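Local coordinates for protein sortase (Actinomyces oris, PDB 5UTT) that probably acts as a sortase, a cysteine transpeptidase that joins surface proteins and pilins to the Gram-positive cell wall, this chain being its sortase domain, at residues A59-Y64 / N87-I92; Q68-V73 / I101-A106; E126-V131 / Y143-T148. One frame throughout, in Å; residues are numbered along the deposited sequence.

Interaction 1: A59-Y64 / N87-I92; sequences AAAGHY and NSFRRI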
loop_
_atom_site.group_PDB
_atom_site.type_symbol
_atom_site.label_atom_id
_atom_site.label_comp_id
_atom_site.label_asym_id
_atom_site.label_seq_id
_atom_site.Cartn_x
_atom_site.Cartn_y
_atom_site.Cartn_z
ATOM N N ALA A 59 12.733 -0.072 6.688
ATOM C CA ALA A 59 12.381 -0.894 5.512
ATOM C C ALA A 59 10.912 -1.243 5.666
ATOM O O ALA A 59 10.506 -2.388 5.418
ATOM C CB ALA A 59 13.207 -2.146 5.422
ATOM N N ALA A 60 10.191 -0.250 6.168
ATOM C CA ALA A 60 8.711 -0.320 6.361
ATOM C C ALA A 60 8.006 0.719 5.543
ATOM O O ALA A 60 8.547 1.775 5.222
ATOM C CB ALA A 60 8.382 -0.123 7.830
ATOM N N ALA A 61 6.759 0.429 5.173
ATOM C CA ALA A 61 5.918 1.375 4.524
ATOM C C ALA A 61 5.292 2.242 5.600
ATOM O O ALA A 61 4.996 1.756 6.682
ATOM C CB ALA A 61 4.858 0.652 3.758
ATOM N N GLY A 62 5.096 3.507 5.289
ATOM C CA GLY A 62 4.468 4.445 6.230
ATOM C C GLY A 62 3.107 5.012 5.812
ATOM O O GLY A 62 2.952 5.535 4.714
ATOM N N HIS A 63 2.139 4.968 6.718
ATOM C CA HIS A 63 0.827 5.509 6.414
ATOM C C HIS A 63 0.804 7.023 6.592
ATOM O O HIS A 63 1.100 7.538 7.659
ATOM C CB HIS A 63 -0.207 4.877 7.316
ATOM C CG HIS A 63 -1.616 5.378 7.114
ATOM N ND1 HIS A 63 -2.391 5.759 8.182
ATOM C CD2 HIS A 63 -2.389 5.529 6.012
ATOM C CE1 HIS A 63 -3.583 6.138 7.749
ATOM N NE2 HIS A 63 -3.613 5.984 6.439
ATOM N N TYR A 64 0.404 7.723 5.525
ATOM C CA TYR A 64 0.119 9.155 5.603
ATOM C C TYR A 64 -0.967 9.398 6.656
ATOM O O TYR A 64 -2.095 8.874 6.554
ATOM C CB TYR A 64 -0.294 9.701 4.230
ATOM C CG TYR A 64 0.805 9.777 3.159
ATOM C CD1 TYR A 64 1.135 8.673 2.370
ATOM C CD2 TYR A 64 1.477 10.960 2.936
ATOM C CE1 TYR A 64 2.116 8.764 1.385
ATOM C CE2 TYR A 64 2.467 11.068 1.969
ATOM C CZ TYR A 64 2.785 9.971 1.211
ATOM O OH TYR A 64 3.756 10.043 0.226
ATOM N N ASN A 87 13.230 -4.972 2.135
ATOM C CA ASN A 87 11.872 -4.571 1.710
ATOM C C ASN A 87 11.918 -3.138 1.248
ATOM O O ASN A 87 12.481 -2.285 1.920
ATOM C CB ASN A 87 10.863 -4.680 2.851
ATOM C CG ASN A 87 10.394 -6.101 3.096
ATOM O OD1 ASN A 87 9.865 -6.770 2.174
ATOM N ND2 ASN A 87 10.490 -6.549 4.343
ATOM N N SER A 88 11.274 -2.852 0.127
ATOM C CA SER A 88 11.265 -1.530 -0.460
ATOM C C SER A 88 10.206 -1.455 -1.562
ATOM O O SER A 88 9.684 -2.476 -1.950
ATOM C CB SER A 88 12.561 -1.235 -1.138
ATOM O OG SER A 88 12.689 -2.036 -2.314
ATOM N N PHE A 89 10.007 -0.284 -2.151
ATOM C CA PHE A 89 9.086 -0.149 -3.332
ATOM C C PHE A 89 9.932 -0.110 -4.630
ATOM O O PHE A 89 9.605 0.538 -5.646
ATOM C CB PHE A 89 8.203 1.114 -3.196
ATOM C CG PHE A 89 7.113 1.044 -2.140
ATOM C CD1 PHE A 89 6.968 -0.053 -1.304
ATOM C CD2 PHE A 89 6.221 2.094 -1.996
ATOM C CE1 PHE A 89 5.940 -0.115 -0.384
ATOM C CE2 PHE A 89 5.201 2.030 -1.060
ATOM C CZ PHE A 89 5.082 0.952 -0.239
ATOM N N ARG A 90 11.111 -0.745 -4.592
ATOM C CA ARG A 90 12.025 -0.678 -5.713
ATOM C C ARG A 90 11.355 -0.956 -7.045
ATOM O O ARG A 90 11.646 -0.274 -8.048
ATOM C CB ARG A 90 13.127 -1.708 -5.520
ATOM C CG ARG A 90 14.197 -1.662 -6.589
ATOM C CD ARG A 90 15.161 -2.801 -6.344
ATOM N NE ARG A 90 16.343 -2.675 -7.149
ATOM C CZ ARG A 90 17.302 -3.594 -7.213
ATOM N NH1 ARG A 90 17.196 -4.723 -6.511
ATOM N NH2 ARG A 90 18.361 -3.386 -7.982
ATOM N N ARG A 91 10.507 -1.976 -7.067
ATOM C CA ARG A 91 9.989 -2.495 -8.315
ATOM C C ARG A 91 8.536 -2.142 -8.403
ATOM O O ARG A 91 7.760 -2.895 -8.931
ATOM C CB ARG A 91 10.289 -3.988 -8.506
ATOM C CG ARG A 91 11.753 -4.273 -8.831
ATOM C CD ARG A 91 12.019 -4.097 -10.321
ATOM N NE ARG A 91 12.053 -2.696 -10.786
ATOM C CZ ARG A 91 13.101 -1.890 -10.686
ATOM N NH1 ARG A 91 14.257 -2.297 -10.122
ATOM N NH2 ARG A 91 13.010 -0.655 -11.163
ATOM N N ILE A 92 8.203 -0.944 -7.918
ATOM C CA ILE A 92 6.844 -0.402 -8.076
ATOM C C ILE A 92 6.413 -0.387 -9.540
ATOM O O ILE A 92 5.199 -0.438 -9.841
ATOM C CB ILE A 92 6.754 0.988 -7.424
ATOM C CG1 ILE A 92 5.279 1.391 -7.213
ATOM C CG2 ILE A 92 7.531 2.024 -8.204
ATOM C CD1 ILE A 92 5.080 2.549 -6.267
HETATM O O HOH W 1 11.523 -4.865 6.198
#

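Interaction 2: Q68-V73 / I101-A106; sequences QQLGEV and IIVSTA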
loop_
_atom_site.group_PDB
_atom_site.type_symbol
_atom_site.label_atom_id
_atom_site.label_comp_id
_atom_site.label_asym_id
_atom_site.label_seq_id
_atom_site.Cartn_x
_atom_site.Cartn_y
_atom_site.Cartn_z
ATOM N N GLN A 68 -7.102 8.014 5.054
ATOM C CA GLN A 68 -8.044 7.141 5.727
ATOM C C GLN A 68 -7.392 5.863 6.253
ATOM O O GLN A 68 -6.242 5.505 5.886
ATOM C CB GLN A 68 -9.252 6.829 4.827
ATOM C CG GLN A 68 -10.185 7.997 4.696
ATOM C CD GLN A 68 -9.568 9.166 3.997
ATOM O OE1 GLN A 68 -9.196 9.080 2.823
ATOM N NE2 GLN A 68 -9.478 10.280 4.689
ATOM N N GLN A 69 -8.084 5.204 7.176
ATOM C CA GLN A 69 -7.589 3.973 7.749
ATOM C C GLN A 69 -7.828 2.807 6.784
ATOM O O GLN A 69 -8.663 2.872 5.864
ATOM C CB GLN A 69 -8.215 3.696 9.117
ATOM C CG GLN A 69 -8.131 4.834 10.120
ATOM C CD GLN A 69 -6.718 5.393 10.299
ATOM O OE1 GLN A 69 -5.716 4.648 10.302
ATOM N NE2 GLN A 69 -6.622 6.721 10.441
ATOM N N LEU A 70 -7.071 1.735 6.998
ATOM C CA LEU A 70 -7.192 0.541 6.185
ATOM C C LEU A 70 -8.598 -0.066 6.306
ATOM O O LEU A 70 -9.131 -0.284 7.411
ATOM C CB LEU A 70 -6.123 -0.465 6.588
ATOM C CG LEU A 70 -6.096 -1.786 5.837
ATOM C CD1 LEU A 70 -5.943 -1.600 4.341
ATOM C CD2 LEU A 70 -4.972 -2.636 6.418
ATOM N N GLY A 71 -9.208 -0.275 5.152
ATOM C CA GLY A 71 -10.597 -0.722 5.089
ATOM C C GLY A 71 -11.642 0.363 5.053
ATOM O O GLY A 71 -12.802 0.069 4.721
ATOM N N GLU A 72 -11.287 1.586 5.463
ATOM C CA GLU A 72 -12.234 2.697 5.504
ATOM C C GLU A 72 -12.523 3.256 4.109
ATOM O O GLU A 72 -11.648 3.325 3.214
ATOM C CB GLU A 72 -11.696 3.803 6.424
ATOM C CG GLU A 72 -12.590 5.000 6.627
ATOM C CD GLU A 72 -12.044 5.979 7.650
ATOM O OE1 GLU A 72 -10.802 6.036 7.848
ATOM O OE2 GLU A 72 -12.866 6.741 8.235
ATOM N N VAL A 73 -13.782 3.638 3.894
ATOM C CA VAL A 73 -14.086 4.314 2.684
ATOM C C VAL A 73 -13.201 5.577 2.482
ATOM O O VAL A 73 -13.177 6.528 3.299
ATOM C CB VAL A 73 -15.596 4.676 2.590
ATOM C CG1 VAL A 73 -15.816 5.623 1.440
ATOM C CG2 VAL A 73 -16.443 3.418 2.441
ATOM N N ILE A 101 -2.504 -6.042 -4.716
ATOM C CA ILE A 101 -1.767 -5.438 -3.581
ATOM C C ILE A 101 -2.475 -5.909 -2.312
ATOM O O ILE A 101 -3.695 -5.684 -2.124
ATOM C CB ILE A 101 -1.730 -3.910 -3.682
ATOM C CG1 ILE A 101 -0.959 -3.479 -4.945
ATOM C CG2 ILE A 101 -1.130 -3.259 -2.447
ATOM C CD1 ILE A 101 -0.888 -1.989 -5.109
ATOM N N ILE A 102 -1.755 -6.588 -1.444
ATOM C CA ILE A 102 -2.399 -7.332 -0.343
ATOM C C ILE A 102 -1.865 -6.790 0.951
ATOM O O ILE A 102 -0.601 -6.702 1.123
ATOM C CB ILE A 102 -2.180 -8.853 -0.451
ATOM C CG1 ILE A 102 -2.725 -9.368 -1.798
ATOM C CG2 ILE A 102 -2.785 -9.579 0.765
ATOM C CD1 ILE A 102 -2.460 -10.825 -2.063
ATOM N N VAL A 103 -2.787 -6.424 1.869
ATOM C CA VAL A 103 -2.380 -6.076 3.208
ATOM C C VAL A 103 -2.825 -7.127 4.210
ATOM O O VAL A 103 -3.989 -7.503 4.270
ATOM C CB VAL A 103 -2.796 -4.652 3.646
ATOM C CG1 VAL A 103 -2.197 -4.334 5.009
ATOM C CG2 VAL A 103 -2.409 -3.658 2.569
ATOM N N SER A 104 -1.902 -7.613 5.000
ATOM C CA SER A 104 -2.287 -8.531 6.076
ATOM C C SER A 104 -2.297 -7.786 7.418
ATOM O O SER A 104 -1.313 -7.149 7.805
ATOM C CB SER A 104 -1.405 -9.771 6.102
ATOM O OG SER A 104 -0.084 -9.499 6.508
ATOM N N THR A 105 -3.389 -7.942 8.158
ATOM C CA THR A 105 -3.459 -7.476 9.548
ATOM C C THR A 105 -3.641 -8.687 10.444
ATOM O O THR A 105 -3.754 -9.823 9.950
ATOM C CB THR A 105 -4.609 -6.475 9.730
ATOM O OG1 THR A 105 -5.876 -7.123 9.552
ATOM C CG2 THR A 105 -4.443 -5.307 8.763
ATOM N N ALA A 106 -3.677 -8.476 11.751
ATOM C CA ALA A 106 -3.805 -9.570 12.682
ATOM C C ALA A 106 -5.054 -10.440 12.440
ATOM O O ALA A 106 -5.048 -11.655 12.672
ATOM C CB ALA A 106 -3.788 -9.059 14.098
#

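Interaction 3: E126-V131 / Y143-T148; sequences EVIAPV and YITLTT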
loop_
_atom_site.group_PDB
_atom_site.type_symbol
_atom_site.label_atom_id
_atom_site.label_comp_id
_atom_site.label_asym_id
_atom_site.label_seq_id
_atom_site.Cartn_x
_atom_site.Cartn_y
_atom_site.Cartn_z
ATOM N N GLU A 126 -3.154 15.614 -4.683
ATOM C CA GLU A 126 -4.451 15.036 -5.093
ATOM C C GLU A 126 -4.352 13.500 -5.309
ATOM O O GLU A 126 -5.340 12.773 -5.238
ATOM C CB GLU A 126 -4.973 15.716 -6.361
ATOM C CG GLU A 126 -4.134 15.438 -7.604
ATOM C CD GLU A 126 -3.092 16.507 -7.866
ATOM O OE1 GLU A 126 -2.769 17.333 -6.964
ATOM O OE2 GLU A 126 -2.625 16.541 -9.021
ATOM N N VAL A 127 -3.155 12.994 -5.562
ATOM C CA VAL A 127 -3.022 11.550 -5.809
ATOM C C VAL A 127 -3.374 10.726 -4.553
ATOM O O VAL A 127 -3.636 9.525 -4.651
ATOM C CB VAL A 127 -1.613 11.193 -6.339
ATOM C CG1 VAL A 127 -1.318 11.981 -7.617
ATOM C CG2 VAL A 127 -0.541 11.455 -5.284
ATOM N N ILE A 128 -3.294 11.350 -3.371
ATOM C CA ILE A 128 -3.630 10.682 -2.094
ATOM C C ILE A 128 -4.909 11.239 -1.445
ATOM O O ILE A 128 -5.208 10.970 -0.307
ATOM C CB ILE A 128 -2.434 10.682 -1.088
ATOM C CG1 ILE A 128 -1.997 12.098 -0.725
ATOM C CG2 ILE A 128 -1.297 9.886 -1.693
ATOM C CD1 ILE A 128 -1.116 12.192 0.507
ATOM N N ALA A 129 -5.688 11.979 -2.214
ATOM C CA ALA A 129 -6.987 12.409 -1.721
ATOM C C ALA A 129 -7.871 11.182 -1.486
ATOM O O ALA A 129 -7.632 10.107 -2.039
ATOM C CB ALA A 129 -7.628 13.358 -2.714
ATOM N N PRO A 130 -8.958 11.355 -0.716
ATOM C CA PRO A 130 -9.896 10.267 -0.441
ATOM C C PRO A 130 -10.380 9.598 -1.700
ATOM O O PRO A 130 -10.422 8.384 -1.743
ATOM C CB PRO A 130 -11.034 10.974 0.273
ATOM C CG PRO A 130 -10.365 12.088 0.994
ATOM C CD PRO A 130 -9.210 12.534 0.120
ATOM N N VAL A 131 -10.729 10.399 -2.711
ATOM C CA VAL A 131 -10.924 9.919 -4.060
ATOM C C VAL A 131 -9.662 10.266 -4.870
ATOM O O VAL A 131 -9.376 11.434 -5.071
ATOM C CB VAL A 131 -12.162 10.528 -4.737
ATOM C CG1 VAL A 131 -12.340 9.931 -6.129
ATOM C CG2 VAL A 131 -13.369 10.275 -3.873
ATOM N N TYR A 143 -9.669 2.516 -1.477
ATOM C CA TYR A 143 -8.416 2.403 -2.231
ATOM C C TYR A 143 -7.245 2.236 -1.295
ATOM O O TYR A 143 -7.316 2.603 -0.101
ATOM C CB TYR A 143 -8.128 3.648 -3.066
ATOM C CG TYR A 143 -8.858 3.711 -4.370
ATOM C CD1 TYR A 143 -8.277 3.232 -5.521
ATOM C CD2 TYR A 143 -10.158 4.178 -4.431
ATOM C CE1 TYR A 143 -8.936 3.271 -6.729
ATOM C CE2 TYR A 143 -10.839 4.228 -5.630
ATOM C CZ TYR A 143 -10.219 3.746 -6.778
ATOM O OH TYR A 143 -10.839 3.754 -7.993
ATOM N N ILE A 144 -6.178 1.712 -1.877
ATOM C CA ILE A 144 -4.800 1.832 -1.290
ATOM C C ILE A 144 -3.987 2.612 -2.318
ATOM O O ILE A 144 -4.224 2.488 -3.521
ATOM C CB ILE A 144 -4.164 0.470 -0.897
ATOM C CG1 ILE A 144 -2.860 0.658 -0.055
ATOM C CG2 ILE A 144 -3.790 -0.396 -2.094
ATOM C CD1 ILE A 144 -2.257 -0.590 0.519
ATOM N N THR A 145 -3.016 3.395 -1.842
ATOM C CA THR A 145 -2.163 4.133 -2.718
ATOM C C THR A 145 -0.750 3.893 -2.221
ATOM O O THR A 145 -0.507 4.045 -1.039
ATOM C CB THR A 145 -2.463 5.641 -2.706
ATOM O OG1 THR A 145 -3.791 5.862 -3.247
ATOM C CG2 THR A 145 -1.517 6.389 -3.599
ATOM N N LEU A 146 0.118 3.503 -3.137
ATOM C CA LEU A 146 1.567 3.367 -2.823
ATOM C C LEU A 146 2.309 4.473 -3.502
ATOM O O LEU A 146 2.145 4.640 -4.741
ATOM C CB LEU A 146 2.109 2.023 -3.299
ATOM C CG LEU A 146 2.080 0.801 -2.355
ATOM C CD1 LEU A 146 0.701 0.492 -1.892
ATOM C CD2 LEU A 146 2.696 -0.427 -3.024
ATOM N N THR A 147 3.234 5.121 -2.770
ATOM C CA THR A 147 4.029 6.213 -3.290
ATOM C C THR A 147 5.503 5.974 -3.054
ATOM O O THR A 147 5.876 5.460 -2.012
ATOM C CB THR A 147 3.640 7.629 -2.709
ATOM O OG1 THR A 147 4.147 7.867 -1.386
ATOM C CG2 THR A 147 2.109 7.789 -2.595
ATOM N N THR A 148 6.286 6.386 -4.014
ATOM C CA THR A 148 7.746 6.352 -3.866
ATOM C C THR A 148 8.385 7.332 -4.857
ATOM O O THR A 148 7.714 7.923 -5.686
ATOM C CB THR A 148 8.263 4.901 -4.071
ATOM O OG1 THR A 148 9.651 4.845 -3.665
ATOM C CG2 THR A 148 8.180 4.509 -5.465
#

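Interaction 1: A59-Y64 / N87-I92
A small, largely buried packing contact links Ala59 and Ala61 with Asn87 and Phe89. It sits where the chain enters strand 61-63 of the sortase beta barrel and meets the loop between strands 74-79 and 100-104. No direct hydrogen bond crosses it, and only 152 Å² is buried, so the contact rests on van der Waals packing and one bridging water. The backbones come nearest at Ala59 and Asn87, whose CA atoms are 5.3 Å apart. There each residue offers its CB to the other's carbonyl: Asn87 CB lies 3.5 Å from Ala59 O, while Ala59 CB lies 3.6 Å from Asn87 O. Both are ordinary van der Waals distances, and the small alanine lets the backbones come this close; alanine also tolerates the left-handed backbone of position 59 (phi 66°).

The water completes this junction. It donates to Ala59 O at 2.8 Å and accepts from Asn87 ND2 at 2.7 Å, bridging a backbone carbonyl to a side-chain amide. The amide of Asn87 is an apt choice, since ND2 also bonds Asn44 OD1 and thereby fastens the loop to the approach to strand 45-49.

Further along, the contact is apolar. With CG anti to the carbonyl carbon (chi1 -72°), the Phe89 ring extends toward the strand, and its CZ ends 4.0 Å from Ala61 CB. The methyl meets the ring obliquely, and the small alanine accommodates an aromatic that is also packed by Met45, Ile78 and Leu146. Phe89 opens a type I turn to Ile92. Just before it, Ser88 folds back in an ST turn, its OG accepting from Arg90 N at 3.1 Å with an N-H...O angle of 155°.

Interaction 2: Q68-V73 / I101-A106
Leu70 meets Val103 and Thr105 through a single branch of its side chain. CB leaves the loop pointing at the strand, and CG, anti to the backbone N (chi1 -180°), carries the chain onward across a gap of 8.7 Å between the CA atoms of Leu70 and Val103. CB and CG serve as the stem. CD1 lies to one side, 4.4 Å from Val103 CB. CD2 does the touching, tip to tip with both partners: 3.5 Å from Val103 CG1 and 3.6 Å from Thr105 CG2. Leucine suits the place because its length carries CD2 far enough to touch the methyls of two beta-branched residues two apart in the chain. Thr105 gives its methyl to this contact while its OG1 bonds Thr108 O.

The turn sets the backbone from which Leu70 projects. Leu70 and Gly71 are the central pair of a type II turn from Gln69 to Glu72, and glycine accepts the positive phi of the third position. Glu72 OE1 also takes the N-H of Gln69 almost straight, at 2.9 Å. Tyr110 and Met20 pack around Leu70, and Ile144 against Val103, forming the apolar interior characteristic of the sortase beta barrel.

Interaction 3: E126-V131 / Y143-T148
Ile128 lays its CG2 methyl against two threonines of strand 142-150, 4.0 Å from Thr145 CG2 and 4.1 Å from Thr147 CG2. The side chains cross at about a right angle, methyl to methyl. At chi1 61° CG1 takes the position between the backbone N and the carbonyl carbon, which puts the short branch, CG2, anti to the carbonyl carbon and against the strand. Threonine serves well on this face: its methyl packs on the isoleucine while its hydroxyl answers a polar neighbour. Thr145 OG1 bonds Asn75 OD1, and Thr147 OG1 bonds Tyr64 OH.

The backbone of the loop approaches too. Val127 O stands 3.9 Å from Thr145 CG2, a packing contact, and has its hydrogen bond with His166 NE2. Asn75 ties both segments together, since its ND2 bonds Ala129 O. The 3-10 turn is closed by Ala129 N and Glu126 O at 3.1 Å.

The Thr-Leu-Thr-Thr sequence here matches the start of the TLxTC signature of sortases, whose cysteine is the family's nucleophile. Strand 142-150 runs between strands 74-79 and 161-174: Ile128 rests on Ala77 of the first, both threonines touch Ile164 of the second, and Val127 leans on Val120 of strand 108-120.

How the interactions relate
All three are mostly buried contacts of one sortase barrel, and none has a direct hydrogen bond between its segments. Interaction 2 meets through methyls of leucine, valine and threonine in the apolar interior, and its Ile101 CG2 lies 4.2 Å from Leu146 CD1 of interaction 3. Interaction 1 mixes apolar packing with a bridging water, and reaches the same strand where Ile92 CD1 comes within 3.8 Å of Thr148 CG2. Interaction 3 uses the strand's other face, where threonine methyls pack and their hydroxyls bond to residues outside the two segments. Interactions 1 and 2 lie on opposite sides of the chain's centre, yet His63 NE2 probably bonds Gln68 O at 2.7 Å, joining their segments.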